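Local coordinates for enoyl-CoA hydratase (Mycobacterium smegmatis, PDB 3PE8), which probably catalyses the reversible hydration of enoyl-CoA thioesters to 3-hydroxyacyl-CoA, and binds a zinc ion, at residues A[8-13]-A[38-43]; A[94-99]-A[188-193]. All coordinates share one frame; numbering follows the deposited sequence.

In the fold
Starting at the N terminus, the chain enters edge strand 11-16, turns back through antiparallel strand 19-24 and then climbs into helix 35-50. Interaction 1 (8-13 with 38-43) closes this first short loop, where the helix packs against the edge strand. The chain carries on through strand 56-61 to the central strand 95-99, where interaction 2 opens. It closes after 88 intervening residues, when 188-193 of helix 183-195 comes back to that strand. The two loops follow one another without crossing, and their centres lie 19 Å apart. Both contacts rest on the same six-stranded sheet, but on opposite faces, so helices 35-50 and 183-195 sandwich it.

Interaction 1. Residues A[8-13]-A[38-43]; sequences SPVLLV and RSTFFR
Leu11 does most of the touching here, lying against Thr40 and Phe41 of helix 35-50. Its CB meets Thr40 CG2 at 3.8 Å, and CD2 lies over the Thr40-Phe41 main chain, 3.9 Å from Thr40 O and 4.0 Å from Phe41 CA. The other branch, CD1, comes to the edge of the Phe41 ring, near its plane, with 4.1 Å to ring atom CD1. Leu11 CG stands anti to the backbone N (chi1 -171°), and from there the isobutyl fork can send one methyl to the ring and the other to the main chain. Val10 adds a looser touch, CG2 to Thr40 OG1. Strand 11-16 is the antiparallel edge of the main sheet of this crotonase fold, and helix 35-50 is the helix of the beta-alpha-beta crossover from strand 19-24 to strand 56-61. Thr40 divides its branches: the methyl faces Leu11, while OG1 is hydrogen-bonded to the carbonyl O of Glu36, one turn back. Farther out, Leu24 of strand 19-24 is touched by both Leu11 and Phe41, and Ala44 meets Leu11 a turn along the helix. Val10 and Leu12 pair through their backbones with Asn25 and Thr23.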
# COMPACT_ATOMS: atom_id res chain seq x y z
N SER A 8 -32.49 1.45 35.22
CA SER A 8 -32.53 2.33 34.01
C SER A 8 -31.88 1.66 32.81
O SER A 8 -31.14 0.69 32.96
CB SER A 8 -31.84 3.66 34.30
N PRO A 9 -32.16 2.16 31.60
CA PRO A 9 -31.54 1.52 30.45
C PRO A 9 -30.04 1.74 30.45
O PRO A 9 -29.55 2.76 30.95
CB PRO A 9 -32.17 2.24 29.26
CG PRO A 9 -32.57 3.54 29.78
CD PRO A 9 -32.97 3.32 31.21
N VAL A 10 -29.32 0.80 29.86
CA VAL A 10 -27.87 0.89 29.79
C VAL A 10 -27.40 1.95 28.80
O VAL A 10 -26.23 2.31 28.83
CB VAL A 10 -27.18 -0.46 29.43
CG1 VAL A 10 -27.38 -1.48 30.57
CG2 VAL A 10 -27.61 -0.96 28.04
N LEU A 11 -28.30 2.45 27.94
CA LEU A 11 -27.96 3.48 26.94
C LEU A 11 -29.10 4.47 26.86
O LEU A 11 -30.22 4.08 26.57
CB LEU A 11 -27.73 2.90 25.54
CG LEU A 11 -27.16 3.89 24.52
CD1 LEU A 11 -25.69 4.20 24.76
CD2 LEU A 11 -27.37 3.31 23.09
N LEU A 12 -28.84 5.73 27.16
CA LEU A 12 -29.86 6.77 27.03
C LEU A 12 -29.80 7.37 25.63
O LEU A 12 -28.70 7.50 25.06
CB LEU A 12 -29.68 7.86 28.08
CG LEU A 12 -29.75 7.36 29.51
CD1 LEU A 12 -29.35 8.46 30.47
CD2 LEU A 12 -31.14 6.83 29.85
N VAL A 13 -30.97 7.69 25.08
CA VAL A 13 -31.07 8.21 23.71
C VAL A 13 -31.94 9.47 23.72
O VAL A 13 -33.05 9.45 24.24
CB VAL A 13 -31.67 7.15 22.74
CG1 VAL A 13 -31.78 7.68 21.30
CG2 VAL A 13 -30.89 5.81 22.78
N ARG A 38 -22.68 -3.23 24.71
CA ARG A 38 -22.08 -3.29 23.36
C ARG A 38 -23.15 -3.49 22.31
O ARG A 38 -23.25 -2.74 21.34
CB ARG A 38 -21.02 -4.40 23.29
CG ARG A 38 -19.76 -4.12 24.05
CD ARG A 38 -18.65 -5.21 23.84
NE ARG A 38 -19.03 -6.63 23.98
CZ ARG A 38 -18.87 -7.40 25.06
NH1 ARG A 38 -18.38 -6.91 26.20
NH2 ARG A 38 -19.23 -8.68 25.03
N SER A 39 -24.01 -4.49 22.51
CA SER A 39 -25.10 -4.80 21.58
C SER A 39 -25.98 -3.58 21.35
O SER A 39 -26.32 -3.22 20.20
CB SER A 39 -25.96 -5.92 22.14
OG SER A 39 -27.04 -6.23 21.25
N THR A 40 -26.40 -2.98 22.46
CA THR A 40 -27.32 -1.84 22.43
C THR A 40 -26.67 -0.62 21.75
O THR A 40 -27.31 0.05 20.92
CB THR A 40 -27.80 -1.50 23.87
OG1 THR A 40 -28.44 -2.66 24.44
CG2 THR A 40 -28.81 -0.35 23.85
N PHE A 41 -25.42 -0.36 22.09
CA PHE A 41 -24.72 0.81 21.53
C PHE A 41 -24.51 0.67 20.03
O PHE A 41 -24.82 1.59 19.24
CB PHE A 41 -23.38 1.00 22.24
CG PHE A 41 -22.57 2.12 21.68
CD1 PHE A 41 -22.95 3.44 21.87
CD2 PHE A 41 -21.44 1.85 20.91
CE1 PHE A 41 -22.20 4.47 21.31
CE2 PHE A 41 -20.70 2.89 20.37
CZ PHE A 41 -21.10 4.20 20.57
N PHE A 42 -23.98 -0.47 19.61
CA PHE A 42 -23.70 -0.68 18.20
C PHE A 42 -24.98 -0.68 17.38
O PHE A 42 -25.01 -0.15 16.26
CB PHE A 42 -22.80 -1.90 17.96
CG PHE A 42 -21.40 -1.74 18.51
CD1 PHE A 42 -20.60 -0.68 18.09
CD2 PHE A 42 -20.89 -2.58 19.48
CE1 PHE A 42 -19.33 -0.48 18.61
CE2 PHE A 42 -19.61 -2.37 20.01
CZ PHE A 42 -18.82 -1.34 19.54
N ARG A 43 -26.06 -1.25 17.92
CA ARG A 43 -27.36 -1.17 17.28
C ARG A 43 -27.88 0.28 17.19
O ARG A 43 -28.43 0.67 16.18
CB ARG A 43 -28.39 -2.06 18.00
CG ARG A 43 -29.78 -2.02 17.39
CD ARG A 43 -30.69 -3.09 18.01
NE ARG A 43 -30.95 -2.76 19.42
CZ ARG A 43 -30.50 -3.43 20.50
NH1 ARG A 43 -29.75 -4.53 20.39
NH2 ARG A 43 -30.84 -2.97 21.70

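Interaction 2. Residues A[94-99]-A[188-193]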
# COMPACT_ATOMS: atom_id res chain seq x y z
N PRO A 94 -21.94 12.08 10.75
CA PRO A 94 -20.86 12.32 11.67
C PRO A 94 -21.15 11.92 13.11
O PRO A 94 -22.25 12.12 13.59
CB PRO A 94 -20.68 13.84 11.62
CG PRO A 94 -21.34 14.30 10.43
CD PRO A 94 -22.36 13.30 10.06
N VAL A 95 -20.13 11.38 13.77
CA VAL A 95 -20.17 10.99 15.18
C VAL A 95 -19.16 11.82 15.96
O VAL A 95 -17.96 11.78 15.69
CB VAL A 95 -19.85 9.50 15.39
CG1 VAL A 95 -19.89 9.14 16.89
CG2 VAL A 95 -20.87 8.62 14.64
N ILE A 96 -19.66 12.60 16.90
CA ILE A 96 -18.87 13.49 17.77
C ILE A 96 -18.79 12.80 19.12
O ILE A 96 -19.82 12.44 19.70
CB ILE A 96 -19.55 14.85 17.98
CG1 ILE A 96 -19.63 15.62 16.68
CG2 ILE A 96 -18.76 15.67 19.09
CD1 ILE A 96 -20.68 16.76 16.70
N GLY A 97 -17.57 12.55 19.59
CA GLY A 97 -17.38 12.03 20.95
C GLY A 97 -17.19 13.17 21.90
O GLY A 97 -16.26 13.99 21.71
N ALA A 98 -18.05 13.26 22.93
CA ALA A 98 -17.94 14.29 23.98
C ALA A 98 -17.40 13.56 25.19
O ALA A 98 -18.14 12.87 25.92
CB ALA A 98 -19.30 14.95 24.25
N ILE A 99 -16.10 13.66 25.36
CA ILE A 99 -15.40 12.84 26.38
C ILE A 99 -15.44 13.55 27.71
O ILE A 99 -14.74 14.56 27.93
CB ILE A 99 -13.97 12.55 25.96
CG1 ILE A 99 -13.87 12.06 24.50
CG2 ILE A 99 -13.36 11.51 26.93
CD1 ILE A 99 -14.77 10.82 24.20
N ARG A 188 -22.95 20.28 21.14
CA ARG A 188 -24.15 20.74 20.41
C ARG A 188 -23.84 21.88 19.44
O ARG A 188 -24.46 21.95 18.38
CB ARG A 188 -25.27 21.13 21.37
CG ARG A 188 -25.99 19.92 22.00
CD ARG A 188 -27.18 20.35 22.82
NE ARG A 188 -26.87 20.91 24.13
CZ ARG A 188 -26.77 20.21 25.27
NH1 ARG A 188 -26.91 18.87 25.29
NH2 ARG A 188 -26.50 20.85 26.39
N ARG A 189 -22.89 22.75 19.78
CA ARG A 189 -22.47 23.82 18.88
C ARG A 189 -21.87 23.26 17.61
O ARG A 189 -22.21 23.73 16.51
CB ARG A 189 -21.46 24.79 19.54
CG ARG A 189 -21.99 25.64 20.62
CD ARG A 189 -21.00 26.77 20.95
NE ARG A 189 -19.63 26.28 21.24
CZ ARG A 189 -19.11 26.19 22.47
NH1 ARG A 189 -19.83 26.52 23.57
NH2 ARG A 189 -17.87 25.72 22.63
N VAL A 190 -20.97 22.28 17.74
CA VAL A 190 -20.35 21.66 16.58
C VAL A 190 -21.39 20.92 15.77
O VAL A 190 -21.47 21.08 14.57
CB VAL A 190 -19.16 20.76 16.98
CG1 VAL A 190 -18.64 19.99 15.79
CG2 VAL A 190 -18.07 21.62 17.64
N ALA A 191 -22.27 20.17 16.45
CA ALA A 191 -23.33 19.47 15.76
C ALA A 191 -24.23 20.43 14.98
O ALA A 191 -24.61 20.13 13.85
CB ALA A 191 -24.11 18.59 16.75
N ALA A 192 -24.58 21.57 15.59
CA ALA A 192 -25.46 22.52 14.95
C ALA A 192 -24.83 23.13 13.68
O ALA A 192 -25.52 23.32 12.67
CB ALA A 192 -25.87 23.63 15.92
N SER A 193 -23.53 23.38 13.73
CA SER A 193 -22.82 23.83 12.54
C SER A 193 -22.89 22.83 11.40
O SER A 193 -23.14 23.20 10.26
CB SER A 193 -21.36 24.16 12.84
OG SER A 193 -21.28 25.18 13.80
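Ile96 puts its outermost methyl, CD1, against one turn of helix 183-195, where it overlaps Val190 and Ala191 together. The atom lies 3.9 Å from Val190 CG1 and equally far from Ala191 CB, and it comes to 3.8 Å of Ala191 N, so it rests on the main chain between the two side chains as well as on their methyls. All of this is van der Waals packing, with no hydrogen bond between the segments. The reach comes from the isoleucine: with CG1 opposite the carbonyl carbon (chi1 -65°) and the chain then extended (chi2 161°), CD1 is carried well clear of the strand. Only that atom bridges a backbone separation of 7.7 Å between Ile96 CA and Ala191 CA. Val190 contributes one branch, CG1, while the small side chain of Ala191 lets the methyl approach the helix backbone. All three residues are buried. Neighbouring strands widen the patch: Val56 touches both Ile96 and Ala191, and Ile118 touches both Ile96 and Val190. A second subunit covers its flank, where Arg155 of that subunit packs on Val190 and Leu158 of that subunit on Pro94. The strand itself is held by backbone bonds on both sides, to strands 56-61 and 116-120. A helix lying on the central parallel strands, away from the zinc site and on the face opposite helix 35-50, gives the layered alpha/beta core of the crotonase fold.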